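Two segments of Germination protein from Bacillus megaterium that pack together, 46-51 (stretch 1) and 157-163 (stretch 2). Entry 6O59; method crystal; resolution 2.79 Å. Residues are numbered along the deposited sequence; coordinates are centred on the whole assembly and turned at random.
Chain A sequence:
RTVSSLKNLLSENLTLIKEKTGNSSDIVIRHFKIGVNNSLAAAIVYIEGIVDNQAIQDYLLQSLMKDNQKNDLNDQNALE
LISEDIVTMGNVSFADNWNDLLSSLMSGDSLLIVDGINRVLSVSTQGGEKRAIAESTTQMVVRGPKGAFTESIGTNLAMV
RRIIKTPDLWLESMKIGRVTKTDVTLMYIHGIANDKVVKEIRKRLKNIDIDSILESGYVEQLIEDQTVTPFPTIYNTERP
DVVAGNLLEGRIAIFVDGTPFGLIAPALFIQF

Stretch 1 46-51: YIEGIV
Stretch 2 157-163: LAMVRRI

A strand end and the turn that follows it (46-51) pack against one side of a helix (157-163) in the same chain; any two touching residues are at least 108 positions apart in sequence. The contact is small, burying 275 Å² summed over both sides, and no hydrogen bond crosses it; the stretches meet through van der Waals packing, in which Ile50 CG2 takes part repeatedly. The helix enters from earlier in the chain and has phi/psi near -60/-40 from Leu157 to Val160. Arg161 N donates to Leu157 O at 3.0 Å, while Arg162 N has only weak bonds, to Ala158 O at 3.1 Å and to Met159 O at 3.4 Å; Ile163 N donates to Val160 O at 2.9 Å. Residues 158, 161 and 162 supply all the helix contacts, as the three- and four-residue spacing of one helical side requires, and Met159 points its CA-to-CB bond away.

Tyr46 (phi/psi -153/157, chi1 65°, p; chi2 -85°) is extended and out of reach of the helix. Ile47 (-90/122; chi1 m, chi2 t) ends the strand and opens a type II beta turn that runs to Ile50. Its CA-to-CB bond points toward the helix, and its CG2 lies 4.0 Å from Arg161 NE, approaching the guanidinium obliquely. Arg161 (chi1 m, chi2 m, chi3 t, chi4 -161°) is buried, and its NE, NH1 and NH2 are hydrogen-bonded elsewhere in the structure, so its polar end is satisfied while it packs against the isoleucine.

Glu48 (-52/133; chi1 -123°, between wells; chi2 t, chi3 31°) is the first inner residue of the turn. The nearest its side chain comes is Glu48 OE1 to Leu157 CD1 at 6.3 Å, too far for contact; the contact it makes is through the backbone, Glu48 O to Ala158 CB at 4.3 Å. Gly49 (77/-2) follows with the positive phi that favours glycine, and its CA is 5.4 Å from Ala158 CA, the closest CA pair across the stretches. An ideal CB here would point toward the helix and sit a tight 3.1 Å from Ala158 CB, so the bare CA and the small alanine suit this close spacing. Gly49 O lies 3.7 Å from Ala158 CB and 3.0 Å from Arg162 NH2, but the angle of the latter pair is too poor for a hydrogen bond.

Ile50 (-117/25; chi1 60°, p; chi2 151°, t) closes the turn and has the largest area covered in the contact, 70 Å². Its CA-to-CB bond points sideways, yet CG2 nestles against the helix: 3.4 Å from Ala158 O, 3.9 Å from Ala158 CB, 4.0 Å from Arg161 CB and 3.7 Å from Arg162 CG. Arg162 (chi1 m, chi2 t, chi3 t, chi4 100°) starts sideways, but its end comes nearer and sets one guanidinium face under that same CG2. Val51 (-156/146; chi1 66°, p) returns to an extended backbone, its CA-to-CB bond pointing away.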

# COMPACT_ATOMS: atom_id res chain seq x y z
N TYR A 46 5.07 6.18 -3.62
CA TYR A 46 3.82 6.57 -2.97
C TYR A 46 2.83 5.39 -2.86
O TYR A 46 2.90 4.46 -3.67
CB TYR A 46 3.17 7.75 -3.72
CG TYR A 46 2.72 7.45 -5.13
CD1 TYR A 46 3.61 7.52 -6.20
CD2 TYR A 46 1.39 7.11 -5.40
CE1 TYR A 46 3.20 7.23 -7.50
CE2 TYR A 46 0.98 6.81 -6.70
CZ TYR A 46 1.88 6.88 -7.75
OH TYR A 46 1.45 6.60 -9.03
N ILE A 47 1.89 5.46 -1.90
CA ILE A 47 0.81 4.47 -1.73
C ILE A 47 -0.39 4.93 -2.57
O ILE A 47 -0.92 6.03 -2.35
CB ILE A 47 0.40 4.16 -0.24
CG1 ILE A 47 1.57 3.65 0.61
CG2 ILE A 47 -0.76 3.18 -0.17
CD1 ILE A 47 1.25 3.67 2.00
N GLU A 48 -0.81 4.08 -3.50
CA GLU A 48 -1.93 4.24 -4.40
C GLU A 48 -3.24 4.59 -3.65
O GLU A 48 -3.59 3.95 -2.65
CB GLU A 48 -2.13 2.91 -5.16
CG GLU A 48 -2.09 2.97 -6.67
CD GLU A 48 -1.99 1.60 -7.34
OE1 GLU A 48 -2.51 0.61 -6.78
OE2 GLU A 48 -1.38 1.53 -8.44
N GLY A 49 -3.93 5.60 -4.17
CA GLY A 49 -5.25 6.02 -3.71
C GLY A 49 -5.38 6.81 -2.44
O GLY A 49 -6.51 7.17 -2.08
N ILE A 50 -4.28 7.09 -1.73
CA ILE A 50 -4.34 7.87 -0.49
C ILE A 50 -3.54 9.17 -0.68
O ILE A 50 -3.09 9.79 0.29
CB ILE A 50 -3.90 7.07 0.78
CG1 ILE A 50 -2.45 6.57 0.69
CG2 ILE A 50 -4.88 5.94 1.07
CD1 ILE A 50 -1.80 6.44 1.97
N VAL A 51 -3.40 9.60 -1.94
CA VAL A 51 -2.64 10.79 -2.30
C VAL A 51 -3.09 11.38 -3.67
O VAL A 51 -3.48 10.62 -4.58
CB VAL A 51 -1.10 10.43 -2.29
CG1 VAL A 51 -0.71 9.43 -3.38
CG2 VAL A 51 -0.22 11.68 -2.31
N LEU A 157 -8.87 -0.88 -0.48
CA LEU A 157 -7.52 -0.95 0.10
C LEU A 157 -7.11 0.40 0.66
O LEU A 157 -6.60 0.46 1.78
CB LEU A 157 -6.46 -1.39 -0.92
CG LEU A 157 -6.70 -2.67 -1.71
CD1 LEU A 157 -5.50 -2.97 -2.58
CD2 LEU A 157 -7.11 -3.85 -0.80
N ALA A 158 -7.38 1.47 -0.12
CA ALA A 158 -7.10 2.85 0.23
C ALA A 158 -7.84 3.24 1.52
O ALA A 158 -7.27 3.90 2.39
CB ALA A 158 -7.49 3.76 -0.93
N MET A 159 -9.10 2.77 1.68
CA MET A 159 -9.91 3.05 2.87
C MET A 159 -9.27 2.48 4.12
O MET A 159 -9.20 3.19 5.12
CB MET A 159 -11.35 2.53 2.69
CG MET A 159 -12.12 3.32 1.64
SD MET A 159 -13.82 2.78 1.34
CE MET A 159 -14.63 3.78 2.49
N VAL A 160 -8.74 1.24 4.06
CA VAL A 160 -8.07 0.57 5.18
C VAL A 160 -6.75 1.32 5.50
O VAL A 160 -6.51 1.67 6.66
CB VAL A 160 -7.82 -0.94 4.92
CG1 VAL A 160 -7.04 -1.57 6.06
CG2 VAL A 160 -9.13 -1.70 4.66
N ARG A 161 -5.93 1.58 4.46
CA ARG A 161 -4.65 2.31 4.51
C ARG A 161 -4.74 3.69 5.19
O ARG A 161 -3.72 4.23 5.62
CB ARG A 161 -4.11 2.53 3.08
CG ARG A 161 -3.46 1.29 2.47
CD ARG A 161 -2.22 0.88 3.23
NE ARG A 161 -1.33 0.11 2.39
CZ ARG A 161 -0.37 -0.68 2.86
NH1 ARG A 161 -0.19 -0.81 4.16
NH2 ARG A 161 0.39 -1.37 2.02
N ARG A 162 -5.94 4.28 5.21
CA ARG A 162 -6.20 5.58 5.79
C ARG A 162 -6.36 5.47 7.29
O ARG A 162 -6.05 6.43 8.00
CB ARG A 162 -7.44 6.20 5.16
CG ARG A 162 -7.15 6.89 3.86
CD ARG A 162 -8.30 7.76 3.40
NE ARG A 162 -8.07 8.38 2.08
CZ ARG A 162 -8.58 7.92 0.94
NH1 ARG A 162 -9.32 6.82 0.92
NH2 ARG A 162 -8.36 8.57 -0.20
N ILE A 163 -6.82 4.29 7.77
CA ILE A 163 -7.05 3.94 9.18
C ILE A 163 -5.80 3.26 9.80
O ILE A 163 -5.35 3.67 10.86
CB ILE A 163 -8.32 3.04 9.34
CG1 ILE A 163 -9.52 3.65 8.61
CG2 ILE A 163 -8.62 2.78 10.82
CD1 ILE A 163 -10.81 2.99 8.84